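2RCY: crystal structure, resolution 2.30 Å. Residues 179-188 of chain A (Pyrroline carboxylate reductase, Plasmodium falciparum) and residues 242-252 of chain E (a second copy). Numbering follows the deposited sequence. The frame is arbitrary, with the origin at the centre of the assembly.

Chain A (179-188) SLIDAGVKNG
Chain E (242-252) FKYTVMNAVEA

This is a helix-to-helix contact between two copies of pyrroline carboxylate reductase, with a small apolar centre and two salt bridges. Residues 179-186 of chain A end a helix that begins earlier; residues 242-252 of chain E are helical throughout and continue onward. The axes approach to 8.4 Å, and their N-to-C directions differ by 45° (signed crossing angle -45°). Register is set by two CA pairs: Ser A179 CA to Lys E243 CA, 5.2 Å, and Ala A183 CA to Met E247 CA, 4.8 Å. The small side chains of Ser A179 and Ala A183 both point toward chain E.

Met E247, a selenomethionine, is the knob (chi1 m, chi2 t, chi3 p). It sits among Ser A179, Asp A182, Ala A183 and Lys A186. Its CG lies 3.3 Å from Ser A179 O and 4.0 Å from Ala A183 CB; its CE reaches 3.8 Å from Asp A182 CB. Ala A183 CB also packs on Val E250 CB at 3.7 Å. Leu A180 (m, t) starts sideways, but its CD2 comes to 3.8 Å from Val E246 CG1 and 3.9 Å from Val E250 CG2. Both valines are t. Ser A179 (m) places CB 3.8 Å from Val E246 CB and OG 3.3 Å from Lys E243 CG.

The salt bridges run in opposite senses. Lys E243 (t, t, t, p) extends so that NZ donates to Asp A182 OD2 at 2.6 Å; Asp A182 is m. Lys A186 (t, t, t, m) donates from NZ to Glu E251 OE1 at 2.9 Å, and weakly to Glu E251 OE2 at 3.1 Å. Glu E251 has chi1 and chi2 t, chi3 -40°.

Asn A187 leaves helical geometry at phi/psi -101/21. Gly A188 follows at 120/-26, where a CB would jam against the preceding carbonyl.

The contact buries 589 Å², both sides summed.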

# COMPACT_ATOMS: atom_id res chain seq x y z
N SER A 179 20.18 -10.36 -6.64
CA SER A 179 18.77 -10.45 -7.02
C SER A 179 18.58 -10.99 -8.44
O SER A 179 17.65 -11.75 -8.70
CB SER A 179 18.09 -9.09 -6.88
OG SER A 179 18.38 -8.48 -5.64
N LEU A 180 19.45 -10.58 -9.35
CA LEU A 180 19.39 -11.02 -10.74
C LEU A 180 19.68 -12.51 -10.88
O LEU A 180 18.99 -13.21 -11.63
CB LEU A 180 20.35 -10.20 -11.61
CG LEU A 180 19.96 -8.76 -11.96
CD1 LEU A 180 21.18 -7.97 -12.37
CD2 LEU A 180 18.89 -8.72 -13.05
N ILE A 181 20.68 -13.00 -10.14
CA ILE A 181 21.01 -14.42 -10.11
C ILE A 181 19.85 -15.26 -9.56
O ILE A 181 19.49 -16.28 -10.15
CB ILE A 181 22.32 -14.69 -9.29
CG1 ILE A 181 23.52 -14.05 -9.99
CG2 ILE A 181 22.55 -16.19 -9.10
CD1 ILE A 181 24.77 -13.93 -9.12
N ASP A 182 19.26 -14.81 -8.45
CA ASP A 182 18.11 -15.48 -7.84
C ASP A 182 16.91 -15.60 -8.77
O ASP A 182 16.21 -16.62 -8.77
CB ASP A 182 17.70 -14.78 -6.54
CG ASP A 182 18.55 -15.19 -5.36
OD1 ASP A 182 19.19 -16.26 -5.42
OD2 ASP A 182 18.58 -14.45 -4.36
N ALA A 183 16.67 -14.54 -9.55
CA ALA A 183 15.61 -14.54 -10.56
C ALA A 183 15.87 -15.61 -11.62
O ALA A 183 14.93 -16.27 -12.08
CB ALA A 183 15.51 -13.16 -11.20
N GLY A 184 17.14 -15.78 -11.98
CA GLY A 184 17.56 -16.81 -12.93
C GLY A 184 17.47 -18.21 -12.37
O GLY A 184 16.99 -19.12 -13.05
N VAL A 185 17.95 -18.39 -11.14
CA VAL A 185 17.90 -19.69 -10.46
C VAL A 185 16.45 -20.14 -10.26
O VAL A 185 16.13 -21.31 -10.47
CB VAL A 185 18.65 -19.67 -9.10
CG1 VAL A 185 18.61 -21.05 -8.44
CG2 VAL A 185 20.09 -19.23 -9.28
N LYS A 186 15.57 -19.21 -9.89
CA LYS A 186 14.15 -19.51 -9.69
C LYS A 186 13.49 -20.02 -10.97
O LYS A 186 12.64 -20.91 -10.91
CB LYS A 186 13.40 -18.28 -9.16
CG LYS A 186 11.93 -18.53 -8.86
CD LYS A 186 11.20 -17.26 -8.46
CE LYS A 186 9.73 -17.54 -8.18
NZ LYS A 186 8.92 -17.69 -9.42
N ASN A 187 13.87 -19.46 -12.11
CA ASN A 187 13.21 -19.78 -13.37
C ASN A 187 13.94 -20.79 -14.27
O ASN A 187 13.69 -20.85 -15.48
CB ASN A 187 12.86 -18.50 -14.14
CG ASN A 187 11.75 -17.70 -13.46
OD1 ASN A 187 12.00 -16.65 -12.88
ND2 ASN A 187 10.53 -18.20 -13.54
N GLY A 188 14.83 -21.59 -13.69
CA GLY A 188 15.41 -22.74 -14.39
C GLY A 188 16.91 -22.79 -14.59
O GLY A 188 17.48 -23.87 -14.75
N PHE E 242 13.65 -4.10 -2.76
CA PHE E 242 14.54 -3.96 -3.91
C PHE E 242 14.78 -5.29 -4.63
O PHE E 242 14.73 -5.35 -5.86
CB PHE E 242 15.88 -3.35 -3.46
CG PHE E 242 16.93 -3.28 -4.53
CD1 PHE E 242 16.89 -2.29 -5.50
CD2 PHE E 242 17.97 -4.20 -4.56
CE1 PHE E 242 17.86 -2.22 -6.49
CE2 PHE E 242 18.95 -4.14 -5.55
CZ PHE E 242 18.90 -3.15 -6.51
N LYS E 243 15.02 -6.34 -3.85
CA LYS E 243 15.31 -7.67 -4.38
C LYS E 243 14.12 -8.26 -5.14
O LYS E 243 14.28 -8.77 -6.25
CB LYS E 243 15.75 -8.60 -3.24
CG LYS E 243 16.24 -9.97 -3.67
CD LYS E 243 16.70 -10.74 -2.46
CE LYS E 243 17.16 -12.13 -2.81
NZ LYS E 243 18.60 -12.13 -3.11
N TYR E 244 12.93 -8.18 -4.53
CA TYR E 244 11.70 -8.64 -5.18
C TYR E 244 11.40 -7.85 -6.45
O TYR E 244 10.97 -8.43 -7.45
CB TYR E 244 10.51 -8.57 -4.22
CG TYR E 244 9.17 -8.74 -4.91
CD1 TYR E 244 8.76 -9.99 -5.37
CD2 TYR E 244 8.32 -7.65 -5.11
CE1 TYR E 244 7.53 -10.15 -6.01
CE2 TYR E 244 7.10 -7.80 -5.75
CZ TYR E 244 6.71 -9.05 -6.20
OH TYR E 244 5.50 -9.21 -6.83
N THR E 245 11.63 -6.54 -6.40
CA THR E 245 11.43 -5.65 -7.55
C THR E 245 12.23 -6.12 -8.76
O THR E 245 11.69 -6.23 -9.87
CB THR E 245 11.81 -4.19 -7.20
OG1 THR E 245 10.99 -3.73 -6.12
CG2 THR E 245 11.62 -3.26 -8.39
N VAL E 246 13.51 -6.41 -8.54
CA VAL E 246 14.41 -6.89 -9.59
C VAL E 246 13.96 -8.26 -10.10
O VAL E 246 13.90 -8.49 -11.30
CB VAL E 246 15.88 -6.93 -9.10
CG1 VAL E 246 16.79 -7.59 -10.13
CG2 VAL E 246 16.38 -5.52 -8.79
N MSE E 247 13.64 -9.16 -9.17
CA MSE E 247 13.21 -10.52 -9.50
C MSE E 247 11.85 -10.57 -10.20
O MSE E 247 11.64 -11.41 -11.08
CB MSE E 247 13.17 -11.39 -8.24
CG MSE E 247 14.53 -11.70 -7.65
SE MSE E 247 14.40 -12.74 -6.02
CE MSE E 247 13.93 -14.47 -6.79
N ASN E 248 10.95 -9.67 -9.81
CA ASN E 248 9.63 -9.56 -10.43
C ASN E 248 9.71 -9.01 -11.86
O ASN E 248 8.92 -9.38 -12.72
CB ASN E 248 8.71 -8.68 -9.57
CG ASN E 248 7.28 -8.64 -10.07
OD1 ASN E 248 6.77 -7.58 -10.44
ND2 ASN E 248 6.61 -9.79 -10.09
N ALA E 249 10.68 -8.12 -12.09
CA ALA E 249 10.91 -7.53 -13.41
C ALA E 249 11.44 -8.55 -14.41
O ALA E 249 11.02 -8.58 -15.57
CB ALA E 249 11.86 -6.36 -13.30
N VAL E 250 12.38 -9.38 -13.95
CA VAL E 250 12.95 -10.45 -14.76
C VAL E 250 11.88 -11.48 -15.10
O VAL E 250 11.77 -11.91 -16.25
CB VAL E 250 14.16 -11.12 -14.04
CG1 VAL E 250 14.65 -12.33 -14.82
CG2 VAL E 250 15.29 -10.12 -13.86
N GLU E 251 11.08 -11.85 -14.10
CA GLU E 251 10.01 -12.84 -14.27
C GLU E 251 8.89 -12.35 -15.19
O GLU E 251 8.29 -13.14 -15.92
CB GLU E 251 9.45 -13.27 -12.91
CG GLU E 251 8.58 -14.52 -12.96
CD GLU E 251 8.53 -15.26 -11.64
OE1 GLU E 251 9.58 -15.37 -10.97
OE2 GLU E 251 7.43 -15.74 -11.29
N ALA E 252 8.61 -11.05 -15.14
CA ALA E 252 7.62 -10.44 -16.03
C ALA E 252 8.08 -10.51 -17.48
O ALA E 252 7.29 -10.82 -18.37
CB ALA E 252 7.35 -8.99 -15.62